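Local coordinates for protein sensory box/response regulator (Mycobacterium smegmatis, PDB 5YRP) that is an EAL-domain protein of the sensory box/response regulator type, a modified TIM barrel that holds a magnesium ion in its metal site, at residues A[60-65]-A[105-110]; A[69-74]-A[235-240]. One frame throughout, in Å; residues are numbered along the deposited sequence.

Contact 1: residues A[60-65]-A[105-110]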
ATOM      1  N   VAL A  60      18.414 -10.051  20.318  1.00 63.43           N
ATOM      2  CA  VAL A  60      18.007 -11.065  19.337  1.00 62.02           C
ATOM      3  C   VAL A  60      19.045 -11.190  18.229  1.00 59.79           C
ATOM      4  O   VAL A  60      19.517 -12.286  17.933  1.00 57.16           O
ATOM      5  CB  VAL A  60      16.635 -10.728  18.713  1.00 62.15           C
ATOM      6  CG1 VAL A  60      16.380 -11.542  17.451  1.00 61.60           C
ATOM      7  CG2 VAL A  60      15.521 -10.958  19.724  1.00 62.31           C
ATOM      8  N   LEU A  61      19.393 -10.055  17.635  1.00 58.92           N
ATOM      9  CA  LEU A  61      20.372 -10.010  16.550  1.00 60.45           C
ATOM     10  C   LEU A  61      21.652 -10.755  16.917  1.00 61.40           C
ATOM     11  O   LEU A  61      22.147 -11.575  16.146  1.00 60.59           O
ATOM     12  CB  LEU A  61      20.687  -8.558  16.190  1.00 60.60           C
ATOM     13  CG  LEU A  61      21.737  -8.286  15.109  1.00 61.48           C
ATOM     14  CD1 LEU A  61      21.510  -9.106  13.851  1.00 61.88           C
ATOM     15  CD2 LEU A  61      21.740  -6.806  14.761  1.00 62.90           C
ATOM     16  N   ARG A  62      22.167 -10.468  18.107  1.00 63.80           N
ATOM     17  CA  ARG A  62      23.390 -11.098  18.609  1.00 65.72           C
ATOM     18  C   ARG A  62      23.188 -12.594  18.902  1.00 64.36           C
ATOM     19  O   ARG A  62      24.017 -13.431  18.527  1.00 63.57           O
ATOM     20  CB  ARG A  62      23.873 -10.370  19.870  1.00 68.73           C
ATOM     21  CG  ARG A  62      25.284 -10.735  20.313  1.00 72.55           C
ATOM     22  CD  ARG A  62      25.688  -9.986  21.574  1.00 74.01           C
ATOM     23  NE  ARG A  62      27.086 -10.220  21.935  1.00 74.89           N
ATOM     24  CZ  ARG A  62      28.136  -9.664  21.332  1.00 75.60           C
ATOM     25  NH1 ARG A  62      27.978  -8.830  20.305  1.00 75.81           N
ATOM     26  NH2 ARG A  62      29.361  -9.948  21.758  1.00 76.32           N
ATOM     27  N   THR A  63      22.084 -12.920  19.565  1.00 60.83           N
ATOM     28  CA  THR A  63      21.785 -14.301  19.940  1.00 59.74           C
ATOM     29  C   THR A  63      21.462 -15.162  18.714  1.00 59.55           C
ATOM     30  O   THR A  63      21.870 -16.324  18.633  1.00 58.25           O
ATOM     31  CB  THR A  63      20.609 -14.364  20.935  1.00 59.09           C
ATOM     32  OG1 THR A  63      20.817 -13.406  21.979  1.00 59.59           O
ATOM     33  CG2 THR A  63      20.486 -15.750  21.550  1.00 58.43           C
ATOM     34  N   ALA A  64      20.725 -14.588  17.769  1.00 60.03           N
ATOM     35  CA  ALA A  64      20.359 -15.288  16.536  1.00 60.24           C
ATOM     36  C   ALA A  64      21.603 -15.604  15.722  1.00 60.28           C
ATOM     37  O   ALA A  64      21.796 -16.738  15.293  1.00 61.12           O
ATOM     38  CB  ALA A  64      19.391 -14.452  15.714  1.00 60.04           C
ATOM     39  N   CYS A  65      22.437 -14.588  15.521  1.00 59.71           N
ATOM     40  CA  CYS A  65      23.707 -14.739  14.811  1.00 59.50           C
ATOM     41  C   CYS A  65      24.638 -15.731  15.498  1.00 59.06           C
ATOM     42  O   CYS A  65      25.339 -16.491  14.838  1.00 59.13           O
ATOM     43  CB  CYS A  65      24.404 -13.386  14.689  1.00 60.64           C
ATOM     44  SG  CYS A  65      23.611 -12.251  13.528  1.00 62.38           S
ATOM     45  N   LYS A 105      31.288 -10.142  12.022  1.00 77.23           N
ATOM     46  CA  LYS A 105      32.727 -10.339  12.192  1.00 75.09           C
ATOM     47  C   LYS A 105      32.974 -11.291  13.361  1.00 72.28           C
ATOM     48  O   LYS A 105      33.776 -12.221  13.263  1.00 70.94           O
ATOM     49  CB  LYS A 105      33.412  -8.992  12.459  1.00 75.74           C
ATOM     50  CG  LYS A 105      34.919  -9.064  12.679  1.00 76.10           C
ATOM     51  CD  LYS A 105      35.670  -9.310  11.382  1.00 76.80           C
ATOM     52  CE  LYS A 105      37.063  -9.863  11.636  1.00 77.56           C
ATOM     53  NZ  LYS A 105      37.685 -10.361  10.377  1.00 78.67           N
ATOM     54  N   GLU A 106      32.261 -11.046  14.457  1.00 70.09           N
ATOM     55  CA  GLU A 106      32.403 -11.810  15.694  1.00 69.24           C
ATOM     56  C   GLU A 106      32.086 -13.294  15.513  1.00 69.74           C
ATOM     57  O   GLU A 106      32.872 -14.156  15.913  1.00 71.04           O
ATOM     58  CB  GLU A 106      31.499 -11.210  16.777  1.00 67.69           C
ATOM     59  CG  GLU A 106      31.640 -11.847  18.152  1.00 67.57           C
ATOM     60  CD  GLU A 106      30.777 -11.177  19.203  1.00 66.76           C
ATOM     61  OE1 GLU A 106      30.590 -11.774  20.285  1.00 65.91           O
ATOM     62  OE2 GLU A 106      30.285 -10.054  18.955  1.00 65.81           O
ATOM     63  N   PHE A 107      30.937 -13.583  14.906  1.00 68.59           N
ATOM     64  CA  PHE A 107      30.461 -14.964  14.744  1.00 67.43           C
ATOM     65  C   PHE A 107      30.768 -15.566  13.368  1.00 66.17           C
ATOM     66  O   PHE A 107      30.157 -16.563  12.968  1.00 62.70           O
ATOM     67  CB  PHE A 107      28.959 -15.035  15.028  1.00 66.75           C
ATOM     68  CG  PHE A 107      28.586 -14.575  16.407  1.00 65.66           C
ATOM     69  CD1 PHE A 107      28.920 -15.335  17.520  1.00 65.45           C
ATOM     70  CD2 PHE A 107      27.905 -13.382  16.596  1.00 65.12           C
ATOM     71  CE1 PHE A 107      28.580 -14.914  18.794  1.00 65.39           C
ATOM     72  CE2 PHE A 107      27.560 -12.957  17.867  1.00 65.29           C
ATOM     73  CZ  PHE A 107      27.898 -13.723  18.969  1.00 65.49           C
ATOM     74  N   GLY A 108      31.712 -14.958  12.653  1.00 67.45           N
ATOM     75  CA  GLY A 108      32.206 -15.487  11.381  1.00 67.98           C
ATOM     76  C   GLY A 108      31.127 -15.775  10.359  1.00 67.33           C
ATOM     77  O   GLY A 108      31.225 -16.740   9.601  1.00 67.22           O
ATOM     78  N   LEU A 109      30.092 -14.942  10.342  1.00 68.82           N
ATOM     79  CA  LEU A 109      29.000 -15.102   9.388  1.00 70.22           C
ATOM     80  C   LEU A 109      29.396 -14.427   8.082  1.00 71.49           C
ATOM     81  O   LEU A 109      29.851 -13.282   8.097  1.00 75.15           O
ATOM     82  CB  LEU A 109      27.706 -14.503   9.940  1.00 69.62           C
ATOM     83  CG  LEU A 109      27.142 -15.193  11.188  1.00 69.25           C
ATOM     84  CD1 LEU A 109      25.974 -14.405  11.761  1.00 69.30           C
ATOM     85  CD2 LEU A 109      26.711 -16.620  10.890  1.00 68.72           C
ATOM     86  N   PRO A 110      29.242 -15.135   6.948  1.00 71.68           N
ATOM     87  CA  PRO A 110      29.723 -14.606   5.676  1.00 73.58           C
ATOM     88  C   PRO A 110      28.796 -13.570   5.051  1.00 73.70           C
ATOM     89  O   PRO A 110      27.711 -13.307   5.563  1.00 73.00           O
ATOM     90  CB  PRO A 110      29.803 -15.853   4.792  1.00 73.72           C
ATOM     91  CG  PRO A 110      28.731 -16.739   5.308  1.00 72.66           C
ATOM     92  CD  PRO A 110      28.613 -16.459   6.785  1.00 72.44           C
TER
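C65 meets both F107 and L109, and these three side chains make the tight half of the contact between helix 52-73 and the turn that follows helix 96-106. The L109 methyl CD1 lies 3.5 Å from C65 CB, while CD2 of the F107 ring is 4.0 Å from that same CB. The small cysteine suits a helix face that must admit two larger apolar side chains. F107 leaves the helix with CG anti to the carbonyl carbon (chi1 -59°), and its ring has the backbone carbon of C65 over one face. G108 follows with a positive phi, a conformation that favours glycine, and the chain turns so that L109 also points at helix 52-73, where it touches F68 and R72 as well.

The outer half is looser and faces solvent. R62 stretches out from CG to NE, its CG passing 4.0 Å from F107 CE2, and its guanidinium forms a salt bridge to E106, NH2 to OE1 at 2.6 Å. NH1 also comes within 2.9 Å of E106 OE2, although the guanidinium and carboxylate planes are turned 57° apart. Long, flexible, charged chains fit this exposed border. The chemistry thus divides by depth: apolar burial around C65 joins the elements inside, and an ion pair, probably weakened by water, bridges them at the surface.

Contact 2: residues A[69-74]-A[235-240]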
ATOM      1  N   SER A  69      25.694 -19.274  13.736  1.00 65.54           N
ATOM      2  CA  SER A  69      27.068 -19.732  13.510  1.00 66.99           C
ATOM      3  C   SER A  69      27.323 -21.123  14.106  1.00 68.26           C
ATOM      4  O   SER A  69      28.135 -21.883  13.582  1.00 68.83           O
ATOM      5  CB  SER A  69      28.077 -18.725  14.068  1.00 66.10           C
ATOM      6  OG  SER A  69      27.974 -18.634  15.475  1.00 67.52           O
ATOM      7  N   ARG A  70      26.627 -21.455  15.193  1.00 69.04           N
ATOM      8  CA  ARG A  70      26.725 -22.791  15.794  1.00 69.16           C
ATOM      9  C   ARG A  70      26.277 -23.871  14.818  1.00 68.25           C
ATOM     10  O   ARG A  70      26.820 -24.973  14.817  1.00 71.15           O
ATOM     11  CB  ARG A  70      25.895 -22.894  17.079  1.00 70.56           C
ATOM     12  CG  ARG A  70      26.418 -22.061  18.238  1.00 72.59           C
ATOM     13  CD  ARG A  70      25.767 -22.463  19.554  1.00 74.63           C
ATOM     14  NE  ARG A  70      26.038 -21.498  20.626  1.00 75.82           N
ATOM     15  CZ  ARG A  70      25.177 -20.590  21.097  1.00 75.28           C
ATOM     16  NH1 ARG A  70      23.941 -20.481  20.615  1.00 75.80           N
ATOM     17  NH2 ARG A  70      25.558 -19.776  22.074  1.00 75.17           N
ATOM     18  N   TRP A  71      25.280 -23.551  14.000  1.00 66.80           N
ATOM     19  CA  TRP A  71      24.812 -24.460  12.953  1.00 66.01           C
ATOM     20  C   TRP A  71      25.891 -24.596  11.889  1.00 67.25           C
ATOM     21  O   TRP A  71      26.215 -25.699  11.449  1.00 65.99           O
ATOM     22  CB  TRP A  71      23.520 -23.950  12.306  1.00 65.27           C
ATOM     23  CG  TRP A  71      22.432 -23.592  13.276  1.00 65.43           C
ATOM     24  CD1 TRP A  71      22.316 -24.006  14.569  1.00 66.19           C
ATOM     25  CD2 TRP A  71      21.295 -22.760  13.018  1.00 65.40           C
ATOM     26  NE1 TRP A  71      21.184 -23.475  15.138  1.00 66.46           N
ATOM     27  CE2 TRP A  71      20.537 -22.707  14.206  1.00 66.35           C
ATOM     28  CE3 TRP A  71      20.844 -22.051  11.900  1.00 66.10           C
ATOM     29  CZ2 TRP A  71      19.356 -21.972  14.309  1.00 66.54           C
ATOM     30  CZ3 TRP A  71      19.670 -21.319  12.002  1.00 66.73           C
ATOM     31  CH2 TRP A  71      18.940 -21.284  13.200  1.00 66.97           C
ATOM     32  N   ARG A  72      26.440 -23.452  11.492  1.00 70.59           N
ATOM     33  CA  ARG A  72      27.510 -23.386  10.490  1.00 70.95           C
ATOM     34  C   ARG A  72      28.732 -24.175  10.944  1.00 68.59           C
ATOM     35  O   ARG A  72      29.396 -24.818  10.138  1.00 67.59           O
ATOM     36  CB  ARG A  72      27.910 -21.933  10.218  1.00 72.76           C
ATOM     37  CG  ARG A  72      26.764 -21.028   9.783  1.00 73.94           C
ATOM     38  CD  ARG A  72      27.271 -19.666   9.336  1.00 74.30           C
ATOM     39  NE  ARG A  72      27.935 -19.753   8.041  1.00 74.03           N
ATOM     40  CZ  ARG A  72      27.304 -19.855   6.875  1.00 74.51           C
ATOM     41  NH1 ARG A  72      25.971 -19.876   6.819  1.00 74.66           N
ATOM     42  NH2 ARG A  72      28.010 -19.942   5.753  1.00 74.15           N
ATOM     43  N   ALA A  73      29.013 -24.120  12.242  1.00 68.63           N
ATOM     44  CA  ALA A  73      30.088 -24.902  12.847  1.00 69.37           C
ATOM     45  C   ALA A  73      29.819 -26.405  12.727  1.00 70.22           C
ATOM     46  O   ALA A  73      30.720 -27.177  12.408  1.00 74.67           O
ATOM     47  CB  ALA A  73      30.268 -24.509  14.307  1.00 69.02           C
ATOM     48  N   ASN A  74      28.575 -26.807  12.967  1.00 69.55           N
ATOM     49  CA  ASN A  74      28.161 -28.208  12.816  1.00 69.10           C
ATOM     50  C   ASN A  74      27.866 -28.617  11.370  1.00 69.03           C
ATOM     51  O   ASN A  74      27.374 -29.716  11.122  1.00 68.11           O
ATOM     52  CB  ASN A  74      26.936 -28.492  13.685  1.00 70.14           C
ATOM     53  CG  ASN A  74      27.281 -28.603  15.149  1.00 72.20           C
ATOM     54  OD1 ASN A  74      27.664 -29.673  15.622  1.00 74.04           O
ATOM     55  ND2 ASN A  74      27.149 -27.500  15.881  1.00 73.28           N
ATOM     56  N   SER A 235      17.893 -25.847  18.479  1.00 61.68           N
ATOM     57  CA  SER A 235      18.315 -27.244  18.434  1.00 61.04           C
ATOM     58  C   SER A 235      17.499 -28.035  17.419  1.00 61.79           C
ATOM     59  O   SER A 235      18.035 -28.839  16.654  1.00 61.79           O
ATOM     60  CB  SER A 235      18.159 -27.884  19.810  1.00 60.64           C
ATOM     61  OG  SER A 235      16.807 -28.214  20.083  1.00 60.23           O
ATOM     62  N   GLU A 236      16.192 -27.804  17.434  1.00 62.58           N
ATOM     63  CA  GLU A 236      15.276 -28.468  16.514  1.00 63.32           C
ATOM     64  C   GLU A 236      15.561 -28.041  15.071  1.00 63.02           C
ATOM     65  O   GLU A 236      15.450 -28.842  14.144  1.00 62.86           O
ATOM     66  CB  GLU A 236      13.827 -28.148  16.891  1.00 64.56           C
ATOM     67  CG  GLU A 236      13.391 -28.684  18.250  1.00 65.47           C
ATOM     68  CD  GLU A 236      12.002 -28.210  18.662  1.00 67.79           C
ATOM     69  OE1 GLU A 236      11.711 -26.996  18.560  1.00 66.67           O
ATOM     70  OE2 GLU A 236      11.194 -29.052  19.105  1.00 72.04           O
HETATM   71  N   MSE A 237      15.927 -26.774  14.897  1.00 63.27           N
HETATM   72  CA  MSE A 237      16.264 -26.222  13.584  1.00 63.09           C
HETATM   73  C   MSE A 237      17.502 -26.880  13.042  1.00 60.40           C
HETATM   74  O   MSE A 237      17.549 -27.217  11.861  1.00 59.70           O
HETATM   75  CB  MSE A 237      16.436 -24.706  13.694  1.00 67.26           C
HETATM   76  CG  MSE A 237      16.761 -24.008  12.372  1.00 73.55           C
HETATM   77 SE   MSE A 237      15.296 -24.150  11.059  1.00 85.80          SE
HETATM   78  CE  MSE A 237      14.050 -22.875  11.870  1.00 82.79           C
ATOM     79  N   GLN A 238      18.512 -27.067  13.891  1.00 58.14           N
ATOM     80  CA  GLN A 238      19.719 -27.809  13.507  1.00 56.52           C
ATOM     81  C   GLN A 238      19.324 -29.127  12.874  1.00 53.65           C
ATOM     82  O   GLN A 238      19.703 -29.427  11.745  1.00 51.38           O
ATOM     83  CB  GLN A 238      20.603 -28.114  14.720  1.00 58.47           C
ATOM     84  CG  GLN A 238      21.701 -27.108  14.998  1.00 58.99           C
ATOM     85  CD  GLN A 238      22.771 -27.674  15.913  1.00 59.54           C
ATOM     86  OE1 GLN A 238      22.465 -28.374  16.880  1.00 61.99           O
ATOM     87  NE2 GLN A 238      24.031 -27.380  15.613  1.00 58.99           N
ATOM     88  N   THR A 239      18.556 -29.900  13.634  1.00 51.98           N
ATOM     89  CA  THR A 239      18.072 -31.209  13.210  1.00 52.16           C
ATOM     90  C   THR A 239      17.361 -31.117  11.859  1.00 50.40           C
ATOM     91  O   THR A 239      17.581 -31.941  10.975  1.00 51.80           O
ATOM     92  CB  THR A 239      17.140 -31.806  14.283  1.00 53.15           C
ATOM     93  OG1 THR A 239      17.785 -31.732  15.564  1.00 54.64           O
ATOM     94  CG2 THR A 239      16.798 -33.260  13.983  1.00 53.47           C
ATOM     95  N   LEU A 240      16.530 -30.095  11.699  1.00 48.56           N
ATOM     96  CA  LEU A 240      15.827 -29.866  10.443  1.00 48.10           C
ATOM     97  C   LEU A 240      16.781 -29.497   9.315  1.00 48.39           C
ATOM     98  O   LEU A 240      16.632 -29.960   8.191  1.00 47.31           O
ATOM     99  CB  LEU A 240      14.787 -28.760  10.623  1.00 48.53           C
ATOM    100  CG  LEU A 240      14.044 -28.276   9.374  1.00 49.06           C
ATOM    101  CD1 LEU A 240      13.437 -29.424   8.583  1.00 49.42           C
ATOM    102  CD2 LEU A 240      12.964 -27.285   9.775  1.00 49.01           C
TER
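W71 and Q238 mark the nearest backbone approach, their CA atoms 6.1 Å apart, where helix segments 69-73 and 235-240 run in broadly the same direction at 39°, with axes 10.5 Å from each other at the closest. That spacing leaves room for a large side chain, and W71 supplies it. M237, modelled as selenomethionine, sets its CG over one face of the indole in a CH-pi contact, 4.0 Å from the centroid of the W71 six-membered ring and displaced toward the rim. Its CG stands anti to the backbone N (chi1 -179°); beyond it the bent chain leads away from W71 and on to Y10, P12 and A24 of the barrel strands. A flexible apolar residue suits that double task. The indole is further placed by E67, which accepts a hydrogen bond from W71 NE1, and by an edge-to-face meeting with the Y10 ring.

Nearer the surface, N74 ND2 and Q238 NE2 approach to 3.1 Å as two donors and make no bond, the amide planes almost perpendicular. N74 instead turns ND2 back to R70 O, 2.8 Å away with an N-H...O angle of 161°; the same oxygen accepts N74 N from the opposite face of its plane. Cohesion between the helices therefore rests on dispersion and the aromatic face, while the hydrogen bonds described here for N74 and W71 stay within helix 52-73 and its end.

In the fold
Contacts 1 and 2 both use helix 52-73, pairing successive parts of it with different neighbours: 60-65 with the chain leaving helix 96-106, and 69-74 with the late helix 234-243. Their centres lie 14 Å apart, and they touch, for example through F107 O and S69 CB, 3.2 Å apart. Each is partly buried, with an apolar interior and a polar border. Contact 1 carries opposite charges across its exposed side; contact 2 relies on an aromatic face, with neutral amides outside. Contact 1 joins elements closer in sequence (40 residues apart against 161), whereas contact 2 brings the end of the chain back beside helix 52-73, as expected in a closed barrel.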